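Local structure of acetylglutamate kinase (Streptococcus mutans, 3L86) at residues I41-V46 with L69-G74; A110-V115 with I176-G181; G155-I160 with D194-A199; K208-T213 with D268-G273. The protein probably catalyses the ATP-dependent phosphorylation of N-acetyl-L-glutamate to N-acetyl-L-glutamyl 5-phosphate, a step of arginine biosynthesis. One frame throughout, in Å; residues are numbered along the deposited sequence.

Contact 1: I41-V46 with L69-G74; sequences IKIGGV and LVIVHG. With ADP (adenosine-5'-diphosphate), chain B; NLG (N-acetyl-L-glutamate), chain C.
With CG1 of I43 and of I71 anti to the carbonyl carbon (chi1 -57° and -72°), the two side chains cross at an oblique angle on one face of the sheet, and I43 CD1 packs on I71 CG2 at 3.6 Å. Further back on this face, which helix 53-64 covers, I41 CD1 rests on L69 CG. On the other face the bent chain of K42 lays CG beside V72 CG1 (4.1 Å) and carries NZ forward to the ADP, 3.7 Å from O1B. The backbones form a parallel ladder: I41 N gives to V70 O (3.0 Å), V72 N to I41 O, I43 N to V72 O (2.8 Å), and G74 N closes it on I43 O. These are the two strands of the beta-alpha-beta unit 38-43, 53-64, 68-73 of the amino acid kinase fold, and the active site lies at their C-terminal ends. There G45 N makes a weak hydrogen bond to ADP O3B, while G74 CA lies 3.4 Å from NLG OE2; K42 is a predicted transition-state stabiliser. The H73 ring leans forward, toward the end of its strand, where ND1 donates in the ring plane to a lone pair of G74 O at 3.0 Å and a nearly straight 173°.

Contact 2: A110-V115 with I176-G181; sequences ALLDLV and ILASLG
L111 and A178 are the point of nearest backbone approach, their CA atoms 6.2 Å apart, where helix 101-125, which widens to a pi-type turn over residues 110-115, meets strand 174-182. The strand is interrupted at S179, the centre of an inverse gamma turn in which L180 N bonds to A178 O at 2.9 Å. A178 and L180, flanking the turn in sequence, both direct their CB at the helix. L111 does most of the touching. Its CG stands anti to the carbonyl carbon (chi1 -71°), and CD1 lies against the turn, 3.8 Å from L180 CD2 and 3.7 Å from S179 OG; the same methyl also packs against the S179 carbonyl. Its CB faces the methyl of A178 at 4.3 Å. One residue on, L112 reaches A178 from another side, CD2 lying 3.9 Å from A178 CB, and its CG comes near L180 CD1. The contact across the segments is thus apolar, and the S179 hydroxyl meets carbon on this side. M104 of the same helix also packs on L180. The arrangement is that of a helix covering an alpha/beta sheet where a central strand kinks beside the substrate: S179 lines the N-acetyl-L-glutamate pocket and L111 adjoins G75, a predicted substrate-binding residue.

Contact 3: G155-I160 with D194-A199; sequences GDVTHI and DYLATA
V157 and I160 of strand 155-160 pack on one flank of helix 193-203, so that a small two-stranded antiparallel sheet, 141-145 with 155-160, is laid against a helix of the amino acid kinase fold. Strand and helix segments run nearly the same way, 12° apart, with axes 8.4 Å from each other. The helix segment starts at D194, which faces the active site and whose OD1 forms a salt bridge with K249; the carbonyl O of D194 takes both N and OG1 of T198, which arrive from opposite faces of the carbonyl plane. Y195 follows, its ring obliquely placed to D156 OD1, which comes no nearer than 4.3 Å to CD2. L196 has CG anti to the backbone N (chi1 -179°), which brings CD1 against two strand side chains: V157 CG2 at 3.9 Å, and I160 CD1 at 4.1 Å, the I160 side chain crossing that of L196 at about a right angle. V141 of the neighbouring strand also touches L196. T198 faces the other way, onto helix 246-258. At A199 the helix again meets the strand. T158 and H159, which form a classic beta bulge opposite A142, point away from the helix, and the bulge allows V157 and I160, three residues apart, both to face it. The methyl of A199 lies against both, with CB 3.7 Å from V157 CG1 and 4.1 Å from I160 CG1.

Contact 4: K208-T213 with D268-G273; sequences KLILMT and DNLLTG. With ADP (adenosine-5'-diphosphate), chain B.
N269 OD1 is gripped by two backbone donors, L271 N at 2.8 Å and T272 N at 2.9 Å, both from the same face of its amide plane. This Asx turn, extended to an Asx motif, shapes the loop between strands 263-267 and 274-277, which packs beside strand 208-212 of the central sheet in the amino acid kinase fold. The other end of the amide is held as well: ND2 donates to D268 OD1 almost straight (176°) and in the amide plane, and also to T272 OG1, so the rotation of the group is fixed. D268 has a further partner, a salt bridge from OD2 to K216. The bent thioether of M212 (chi3 74°) lies along the loop backbone, its CG 3.7 Å from N269 N and its SD against the CA and carbonyl carbon of N269. I210 CD1 lies 3.4 Å from L270 O and 4.0 Å from L270 CD2, with the two side chains at about a right angle; L270 also meets F55 and I59 of helix 53-64. A water bridges the segments between T213 O and D268 O; a second, between K208 NZ and L270 O, is doubtful because it sits too close to NZ. T213 points away from the loop toward the nucleotide. A chi1 of 178° swings OG1 of T213 across from the backbone N, and the hydroxyl donates to ADP O2B at 2.7 Å.

Overall arrangement
Contacts 1, 2 and 4 share the central sheet, where strands 174-182, 68-73, 38-43 and 208-212 lie side by side; contact 1 is the middle, with its centre about 10 Å from those of contacts 2 and 4, which stand about 20 Å apart on opposite sides of the chain's centre. The centre of contact 3 lies about 13 Å from that of contact 1, through helix 193-203, which packs on the sheet and runs on in the chain to strand 208-212. Contact 1 closes before the others open, contacts 2 and 3 interleave, and contact 4 comes last. N-acetyl-L-glutamate is bordered by contacts 1 and 2, ADP by contacts 1 and 4, so the central strands bring the nucleotide and N-acetyl-L-glutamate sites together.

Contact 1: I41-V46 with L69-G74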
# COMPACT_ATOMS: atom_id res chain seq x y z
N ILE A 41 7.71 -1.54 -1.31
CA ILE A 41 7.22 -0.30 -1.98
C ILE A 41 5.70 -0.33 -2.14
O ILE A 41 5.16 -1.15 -2.88
CB ILE A 41 7.86 -0.13 -3.34
CG1 ILE A 41 9.40 -0.08 -3.15
CG2 ILE A 41 7.36 1.17 -4.09
CD1 ILE A 41 10.19 -0.83 -4.19
N LYS A 42 5.00 0.60 -1.47
CA LYS A 42 3.55 0.75 -1.63
C LYS A 42 3.28 1.92 -2.60
O LYS A 42 3.83 3.02 -2.45
CB LYS A 42 2.95 1.00 -0.24
CG LYS A 42 1.41 0.92 -0.10
CD LYS A 42 0.63 1.93 -0.94
CE LYS A 42 0.62 3.36 -0.43
NZ LYS A 42 -0.80 3.88 -0.82
N ILE A 43 2.46 1.69 -3.60
CA ILE A 43 2.23 2.70 -4.67
C ILE A 43 0.74 3.12 -4.64
O ILE A 43 -0.16 2.24 -4.78
CB ILE A 43 2.68 2.13 -6.11
CG1 ILE A 43 4.13 1.69 -6.12
CG2 ILE A 43 2.54 3.21 -7.26
CD1 ILE A 43 4.49 0.67 -7.22
N GLY A 44 0.47 4.44 -4.43
CA GLY A 44 -0.94 5.00 -4.41
C GLY A 44 -1.69 5.08 -5.74
O GLY A 44 -1.16 4.75 -6.77
N GLY A 45 -2.96 5.50 -5.73
CA GLY A 45 -3.77 5.52 -6.98
C GLY A 45 -3.19 6.39 -8.09
O GLY A 45 -2.79 5.89 -9.17
N VAL A 46 -3.14 7.71 -7.84
CA VAL A 46 -2.57 8.67 -8.82
C VAL A 46 -1.09 8.30 -9.17
O VAL A 46 -0.67 8.26 -10.35
CB VAL A 46 -2.73 10.13 -8.28
CG1 VAL A 46 -1.92 11.16 -9.11
CG2 VAL A 46 -4.24 10.55 -8.24
N LEU A 69 12.46 -7.30 -3.50
CA LEU A 69 11.49 -6.20 -3.56
C LEU A 69 10.07 -6.78 -3.55
O LEU A 69 9.82 -7.79 -4.22
CB LEU A 69 11.72 -5.35 -4.84
CG LEU A 69 12.50 -4.02 -4.91
CD1 LEU A 69 13.49 -3.68 -3.81
CD2 LEU A 69 13.03 -3.62 -6.31
N VAL A 70 9.16 -6.17 -2.77
CA VAL A 70 7.73 -6.56 -2.82
C VAL A 70 6.95 -5.28 -3.05
O VAL A 70 7.24 -4.29 -2.38
CB VAL A 70 7.25 -7.24 -1.48
CG1 VAL A 70 5.75 -7.48 -1.51
CG2 VAL A 70 8.02 -8.61 -1.24
N ILE A 71 6.00 -5.27 -4.00
CA ILE A 71 5.16 -4.12 -4.32
C ILE A 71 3.67 -4.36 -3.90
O ILE A 71 3.06 -5.42 -4.21
CB ILE A 71 5.23 -3.73 -5.83
CG1 ILE A 71 6.59 -3.08 -6.18
CG2 ILE A 71 4.02 -2.76 -6.30
CD1 ILE A 71 6.83 -2.95 -7.72
N VAL A 72 3.13 -3.40 -3.13
CA VAL A 72 1.72 -3.32 -2.70
C VAL A 72 1.20 -2.02 -3.37
O VAL A 72 1.98 -1.10 -3.59
CB VAL A 72 1.61 -3.22 -1.15
CG1 VAL A 72 0.14 -2.90 -0.67
CG2 VAL A 72 2.23 -4.54 -0.47
N HIS A 73 -0.07 -2.04 -3.79
CA HIS A 73 -0.71 -0.90 -4.42
C HIS A 73 -2.21 -0.78 -4.01
O HIS A 73 -2.90 -1.82 -3.68
CB HIS A 73 -0.57 -0.95 -5.95
CG HIS A 73 -1.48 -1.92 -6.64
ND1 HIS A 73 -2.81 -1.62 -6.94
CD2 HIS A 73 -1.24 -3.15 -7.15
CE1 HIS A 73 -3.35 -2.65 -7.57
NE2 HIS A 73 -2.41 -3.58 -7.73
N GLY A 74 -2.70 0.47 -4.01
CA GLY A 74 -4.15 0.76 -3.86
C GLY A 74 -4.78 1.27 -5.16
O GLY A 74 -4.41 0.82 -6.28
PB ADP B . -2.89 7.67 -1.86
O1B ADP B . -3.11 6.74 -0.69
O2B ADP B . -1.43 7.86 -2.27
O3B ADP B . -3.72 7.26 -3.03
PA ADP B . -4.56 9.64 -0.36
O1A ADP B . -5.42 10.74 -0.96
O2A ADP B . -5.27 8.47 0.26
O3A ADP B . -3.42 9.15 -1.45
O5' ADP B . -3.65 10.40 0.73
C5' ADP B . -2.81 11.50 0.30
C4' ADP B . -3.56 12.84 0.54
O4' ADP B . -3.72 13.17 1.94
C3' ADP B . -2.87 14.07 -0.06
O3' ADP B . -3.18 14.12 -1.44
C2' ADP B . -3.55 15.23 0.66
O2' ADP B . -4.70 15.57 -0.11
C1' ADP B . -4.10 14.60 1.94
N9 ADP B . -3.52 15.23 3.15
C8 ADP B . -4.25 15.55 4.25
N7 ADP B . -3.43 16.08 5.21
C5 ADP B . -2.18 16.12 4.68
C6 ADP B . -0.87 16.59 5.12
N6 ADP B . -0.69 17.07 6.38
N1 ADP B . 0.20 16.44 4.29
C2 ADP B . 0.07 15.93 3.08
N3 ADP B . -1.10 15.49 2.60
C4 ADP B . -2.25 15.57 3.34
CA NLG C . -9.38 1.34 0.35
C NLG C . -10.14 1.26 1.55
OXT NLG C . -10.71 2.21 2.10
O NLG C . -10.33 0.43 2.36
CB NLG C . -8.57 0.53 -0.68
CG NLG C . -7.74 1.25 -1.82
CD NLG C . -6.56 2.29 -1.55
OE1 NLG C . -6.11 2.33 -0.44
OE2 NLG C . -6.11 3.07 -2.39
C7 NLG C . -10.50 2.74 -1.16
C8 NLG C . -10.38 3.77 -1.77
O7 NLG C . -11.44 1.98 -1.18
N2 NLG C . -9.60 2.34 -0.35

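Contact 2: A110-V115 with I176-G181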
# COMPACT_ATOMS: atom_id res chain seq x y z
N ALA A 110 -11.61 -2.37 -10.31
CA ALA A 110 -10.69 -1.23 -10.46
C ALA A 110 -9.23 -1.60 -10.02
O ALA A 110 -8.23 -1.24 -10.68
CB ALA A 110 -11.23 -0.02 -9.67
N LEU A 111 -9.10 -2.28 -8.89
CA LEU A 111 -7.76 -2.62 -8.37
C LEU A 111 -6.98 -3.60 -9.29
O LEU A 111 -5.82 -3.33 -9.63
CB LEU A 111 -7.86 -3.18 -6.95
CG LEU A 111 -8.24 -2.21 -5.81
CD1 LEU A 111 -8.33 -2.98 -4.48
CD2 LEU A 111 -7.23 -1.09 -5.74
N LEU A 112 -7.61 -4.72 -9.69
CA LEU A 112 -6.94 -5.73 -10.52
C LEU A 112 -6.81 -5.32 -12.00
O LEU A 112 -5.74 -5.48 -12.59
CB LEU A 112 -7.61 -7.12 -10.41
CG LEU A 112 -7.61 -7.71 -8.97
CD1 LEU A 112 -8.52 -8.94 -8.91
CD2 LEU A 112 -6.19 -8.03 -8.43
N ASP A 113 -7.90 -4.83 -12.60
CA ASP A 113 -7.92 -4.69 -14.07
C ASP A 113 -7.53 -3.29 -14.50
O ASP A 113 -6.92 -3.12 -15.58
CB ASP A 113 -9.33 -5.00 -14.61
CG ASP A 113 -9.80 -6.38 -14.21
OD1 ASP A 113 -9.03 -7.33 -14.37
OD2 ASP A 113 -10.94 -6.50 -13.73
N LEU A 114 -7.88 -2.30 -13.68
CA LEU A 114 -7.64 -0.86 -13.99
C LEU A 114 -6.37 -0.20 -13.35
O LEU A 114 -5.96 0.92 -13.77
CB LEU A 114 -8.85 -0.03 -13.57
CG LEU A 114 -10.04 0.16 -14.51
CD1 LEU A 114 -10.19 -0.94 -15.45
CD2 LEU A 114 -11.33 0.47 -13.84
N VAL A 115 -5.81 -0.80 -12.31
CA VAL A 115 -4.52 -0.31 -11.75
C VAL A 115 -3.39 -1.37 -11.85
O VAL A 115 -2.27 -1.10 -12.38
CB VAL A 115 -4.66 0.16 -10.27
CG1 VAL A 115 -3.34 0.71 -9.75
CG2 VAL A 115 -5.74 1.28 -10.15
N ILE A 176 3.56 -8.44 -7.23
CA ILE A 176 2.65 -7.28 -7.13
C ILE A 176 1.28 -7.63 -6.48
O ILE A 176 0.48 -8.45 -7.02
CB ILE A 176 2.47 -6.62 -8.51
CG1 ILE A 176 3.83 -6.09 -9.03
CG2 ILE A 176 1.47 -5.43 -8.45
CD1 ILE A 176 3.88 -5.91 -10.60
N LEU A 177 1.02 -7.00 -5.32
CA LEU A 177 -0.20 -7.24 -4.52
C LEU A 177 -1.16 -6.09 -4.42
O LEU A 177 -0.88 -5.07 -3.77
CB LEU A 177 0.17 -7.53 -3.09
CG LEU A 177 0.31 -8.86 -2.47
CD1 LEU A 177 1.38 -9.65 -3.25
CD2 LEU A 177 0.73 -8.68 -0.98
N ALA A 178 -2.36 -6.27 -4.95
CA ALA A 178 -3.47 -5.32 -4.74
C ALA A 178 -3.96 -5.33 -3.28
O ALA A 178 -3.79 -6.34 -2.59
CB ALA A 178 -4.64 -5.68 -5.66
N SER A 179 -4.65 -4.24 -2.85
CA SER A 179 -5.09 -4.16 -1.46
C SER A 179 -6.42 -4.89 -1.21
O SER A 179 -7.50 -4.22 -1.13
CB SER A 179 -5.18 -2.71 -0.97
OG SER A 179 -6.02 -1.92 -1.82
N LEU A 180 -6.32 -6.22 -1.14
CA LEU A 180 -7.46 -7.17 -0.99
C LEU A 180 -7.01 -8.32 -0.08
O LEU A 180 -5.84 -8.72 -0.11
CB LEU A 180 -7.88 -7.77 -2.37
CG LEU A 180 -8.49 -6.78 -3.44
CD1 LEU A 180 -8.58 -7.45 -4.82
CD2 LEU A 180 -9.90 -6.16 -3.05
N GLY A 181 -7.92 -8.81 0.75
CA GLY A 181 -7.64 -10.00 1.55
C GLY A 181 -8.89 -10.91 1.65
O GLY A 181 -9.97 -10.60 1.11

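Contact 3: G155-I160 with D194-A199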
# COMPACT_ATOMS: atom_id res chain seq x y z
N GLY A 155 -11.83 -4.87 5.53
CA GLY A 155 -11.06 -5.77 6.35
C GLY A 155 -9.88 -5.16 7.06
O GLY A 155 -9.40 -4.09 6.65
N ASP A 156 -9.43 -5.86 8.12
CA ASP A 156 -8.18 -5.56 8.85
C ASP A 156 -7.31 -6.82 8.65
O ASP A 156 -7.82 -7.90 8.91
CB ASP A 156 -8.57 -5.50 10.34
CG ASP A 156 -7.52 -4.83 11.25
OD1 ASP A 156 -6.59 -4.11 10.79
OD2 ASP A 156 -7.69 -5.03 12.49
N VAL A 157 -6.05 -6.71 8.20
CA VAL A 157 -5.19 -7.89 8.00
C VAL A 157 -5.03 -8.78 9.25
O VAL A 157 -4.70 -8.28 10.32
CB VAL A 157 -3.76 -7.49 7.42
CG1 VAL A 157 -2.91 -8.77 7.17
CG2 VAL A 157 -3.93 -6.70 6.07
N THR A 158 -5.29 -10.08 9.16
CA THR A 158 -5.03 -10.93 10.34
C THR A 158 -3.75 -11.77 10.21
O THR A 158 -3.15 -12.12 11.22
CB THR A 158 -6.23 -11.92 10.62
OG1 THR A 158 -6.46 -12.66 9.43
CG2 THR A 158 -7.52 -11.19 11.03
N HIS A 159 -3.32 -12.10 8.99
CA HIS A 159 -2.04 -12.85 8.88
C HIS A 159 -1.54 -12.75 7.46
O HIS A 159 -2.34 -12.74 6.51
CB HIS A 159 -2.21 -14.37 9.28
CG HIS A 159 -0.93 -15.18 9.26
ND1 HIS A 159 -0.69 -16.17 8.33
CD2 HIS A 159 0.15 -15.15 10.07
CE1 HIS A 159 0.50 -16.69 8.56
NE2 HIS A 159 1.03 -16.10 9.61
N ILE A 160 -0.21 -12.66 7.34
CA ILE A 160 0.47 -12.79 6.05
C ILE A 160 1.24 -14.16 5.95
O ILE A 160 2.12 -14.44 6.78
CB ILE A 160 1.42 -11.62 5.82
CG1 ILE A 160 0.66 -10.26 5.81
CG2 ILE A 160 2.09 -11.77 4.45
CD1 ILE A 160 -0.28 -10.14 4.57
N ASP A 194 -2.47 1.22 2.78
CA ASP A 194 -1.48 1.50 3.84
C ASP A 194 -1.45 0.43 4.95
O ASP A 194 -0.39 0.07 5.45
CB ASP A 194 -1.73 2.90 4.48
CG ASP A 194 -1.76 4.04 3.40
OD1 ASP A 194 -0.82 4.15 2.59
OD2 ASP A 194 -2.76 4.79 3.32
N TYR A 195 -2.63 -0.04 5.35
CA TYR A 195 -2.74 -1.12 6.32
C TYR A 195 -2.06 -2.39 5.78
O TYR A 195 -1.34 -3.12 6.51
CB TYR A 195 -4.26 -1.43 6.55
CG TYR A 195 -5.08 -0.41 7.41
CD1 TYR A 195 -4.65 0.91 7.64
CD2 TYR A 195 -6.30 -0.82 8.02
CE1 TYR A 195 -5.44 1.82 8.45
CE2 TYR A 195 -7.09 0.06 8.81
CZ TYR A 195 -6.66 1.37 9.01
OH TYR A 195 -7.46 2.18 9.81
N LEU A 196 -2.35 -2.73 4.52
CA LEU A 196 -1.72 -3.92 3.92
C LEU A 196 -0.16 -3.81 3.85
O LEU A 196 0.55 -4.79 4.13
CB LEU A 196 -2.26 -4.23 2.51
CG LEU A 196 -1.61 -5.52 1.88
CD1 LEU A 196 -1.72 -6.74 2.86
CD2 LEU A 196 -2.24 -5.91 0.54
N ALA A 197 0.34 -2.65 3.42
CA ALA A 197 1.77 -2.35 3.42
C ALA A 197 2.45 -2.55 4.78
O ALA A 197 3.55 -3.12 4.81
CB ALA A 197 1.97 -0.88 2.96
N THR A 198 1.84 -2.05 5.88
CA THR A 198 2.39 -2.30 7.28
C THR A 198 2.51 -3.80 7.58
O THR A 198 3.51 -4.27 8.07
CB THR A 198 1.49 -1.70 8.47
OG1 THR A 198 1.20 -0.32 8.24
CG2 THR A 198 2.22 -1.81 9.79
N ALA A 199 1.46 -4.56 7.31
CA ALA A 199 1.45 -5.99 7.60
C ALA A 199 2.52 -6.76 6.82
O ALA A 199 3.25 -7.63 7.36
CB ALA A 199 0.04 -6.53 7.28

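Contact 4: K208-T213 with D268-G273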
# COMPACT_ATOMS: atom_id res chain seq x y z
N LYS A 208 13.15 -1.31 5.06
CA LYS A 208 12.51 -0.02 4.82
C LYS A 208 11.17 -0.20 4.08
O LYS A 208 11.01 -1.11 3.24
CB LYS A 208 13.45 0.82 3.92
CG LYS A 208 12.89 2.22 3.57
CD LYS A 208 13.91 3.04 2.77
CE LYS A 208 13.52 4.51 2.73
NZ LYS A 208 14.55 5.28 1.97
N LEU A 209 10.20 0.67 4.40
CA LEU A 209 8.91 0.79 3.66
C LEU A 209 8.79 2.22 3.02
O LEU A 209 9.02 3.26 3.68
CB LEU A 209 7.75 0.56 4.65
CG LEU A 209 6.30 0.95 4.22
CD1 LEU A 209 5.84 0.06 3.01
CD2 LEU A 209 5.29 0.78 5.40
N ILE A 210 8.44 2.27 1.73
CA ILE A 210 8.22 3.53 1.01
C ILE A 210 6.72 3.63 0.77
O ILE A 210 6.12 2.73 0.16
CB ILE A 210 9.07 3.56 -0.32
CG1 ILE A 210 10.57 3.41 0.02
CG2 ILE A 210 8.82 4.85 -1.10
CD1 ILE A 210 11.56 3.22 -1.20
N LEU A 211 6.08 4.67 1.29
CA LEU A 211 4.69 4.93 1.01
C LEU A 211 4.60 6.04 -0.07
O LEU A 211 4.59 7.26 0.24
CB LEU A 211 3.92 5.33 2.32
CG LEU A 211 3.86 4.24 3.43
CD1 LEU A 211 3.47 4.80 4.80
CD2 LEU A 211 2.93 3.06 3.10
N MET A 212 4.53 5.63 -1.33
CA MET A 212 4.65 6.58 -2.44
C MET A 212 3.25 7.08 -2.84
O MET A 212 2.33 6.26 -2.99
CB MET A 212 5.35 5.91 -3.65
CG MET A 212 6.20 6.89 -4.48
SD MET A 212 7.13 6.15 -5.88
CE MET A 212 5.76 5.87 -6.98
N THR A 213 3.11 8.40 -2.97
CA THR A 213 1.82 9.02 -3.04
C THR A 213 1.92 10.25 -3.97
O THR A 213 2.90 10.37 -4.77
CB THR A 213 1.29 9.40 -1.60
OG1 THR A 213 0.01 10.07 -1.70
CG2 THR A 213 2.27 10.28 -0.80
N ASP A 268 6.65 11.60 -3.08
CA ASP A 268 6.16 11.30 -4.42
C ASP A 268 7.19 10.50 -5.26
O ASP A 268 7.03 10.38 -6.47
CB ASP A 268 5.69 12.58 -5.16
CG ASP A 268 6.84 13.47 -5.70
OD1 ASP A 268 8.02 13.16 -5.45
OD2 ASP A 268 6.57 14.50 -6.41
N ASN A 269 8.23 10.00 -4.61
CA ASN A 269 9.31 9.26 -5.33
C ASN A 269 9.97 8.24 -4.40
O ASN A 269 9.62 8.15 -3.22
CB ASN A 269 10.38 10.20 -5.94
CG ASN A 269 11.21 10.98 -4.89
OD1 ASN A 269 12.32 10.57 -4.49
ND2 ASN A 269 10.67 12.14 -4.45
N LEU A 270 10.97 7.52 -4.89
CA LEU A 270 11.61 6.46 -4.08
C LEU A 270 12.70 6.91 -3.10
O LEU A 270 13.15 6.08 -2.28
CB LEU A 270 12.25 5.39 -5.02
CG LEU A 270 11.26 4.58 -5.86
CD1 LEU A 270 11.95 3.78 -7.01
CD2 LEU A 270 10.39 3.67 -4.95
N LEU A 271 13.15 8.18 -3.20
CA LEU A 271 14.40 8.59 -2.48
C LEU A 271 14.26 9.78 -1.48
O LEU A 271 14.88 9.75 -0.39
CB LEU A 271 15.55 8.89 -3.48
CG LEU A 271 15.96 7.87 -4.57
CD1 LEU A 271 16.97 8.54 -5.59
CD2 LEU A 271 16.49 6.51 -4.02
N THR A 272 13.43 10.78 -1.80
CA THR A 272 13.28 12.02 -0.96
C THR A 272 11.82 12.29 -0.50
O THR A 272 10.85 11.83 -1.16
CB THR A 272 13.83 13.25 -1.71
OG1 THR A 272 13.01 13.56 -2.84
CG2 THR A 272 15.30 12.99 -2.17
N GLY A 273 11.66 13.01 0.61
CA GLY A 273 10.32 13.23 1.23
C GLY A 273 10.37 13.34 2.76
O GLY A 273 11.30 13.93 3.33
PB ADP B . -2.89 7.67 -1.86
O1B ADP B . -3.11 6.74 -0.69
O2B ADP B . -1.43 7.86 -2.27
O3B ADP B . -3.72 7.26 -3.03
PA ADP B . -4.56 9.64 -0.36
O1A ADP B . -5.42 10.74 -0.96
O2A ADP B . -5.27 8.47 0.26
O3A ADP B . -3.42 9.15 -1.45
O5' ADP B . -3.65 10.40 0.73
C5' ADP B . -2.81 11.50 0.30
C4' ADP B . -3.56 12.84 0.54
O4' ADP B . -3.72 13.17 1.94
C3' ADP B . -2.87 14.07 -0.06
O3' ADP B . -3.18 14.12 -1.44
C2' ADP B . -3.55 15.23 0.66
O2' ADP B . -4.70 15.57 -0.11
C1' ADP B . -4.10 14.60 1.94
N9 ADP B . -3.52 15.23 3.15
C8 ADP B . -4.25 15.55 4.25
N7 ADP B . -3.43 16.08 5.21
C5 ADP B . -2.18 16.12 4.68
C6 ADP B . -0.87 16.59 5.12
N6 ADP B . -0.69 17.07 6.38
N1 ADP B . 0.20 16.44 4.29
C2 ADP B . 0.07 15.93 3.08
N3 ADP B . -1.10 15.49 2.60
C4 ADP B . -2.25 15.57 3.34
O HOH W 1 14.82 4.92 -0.45
O HOH W 2 4.18 10.07 -7.32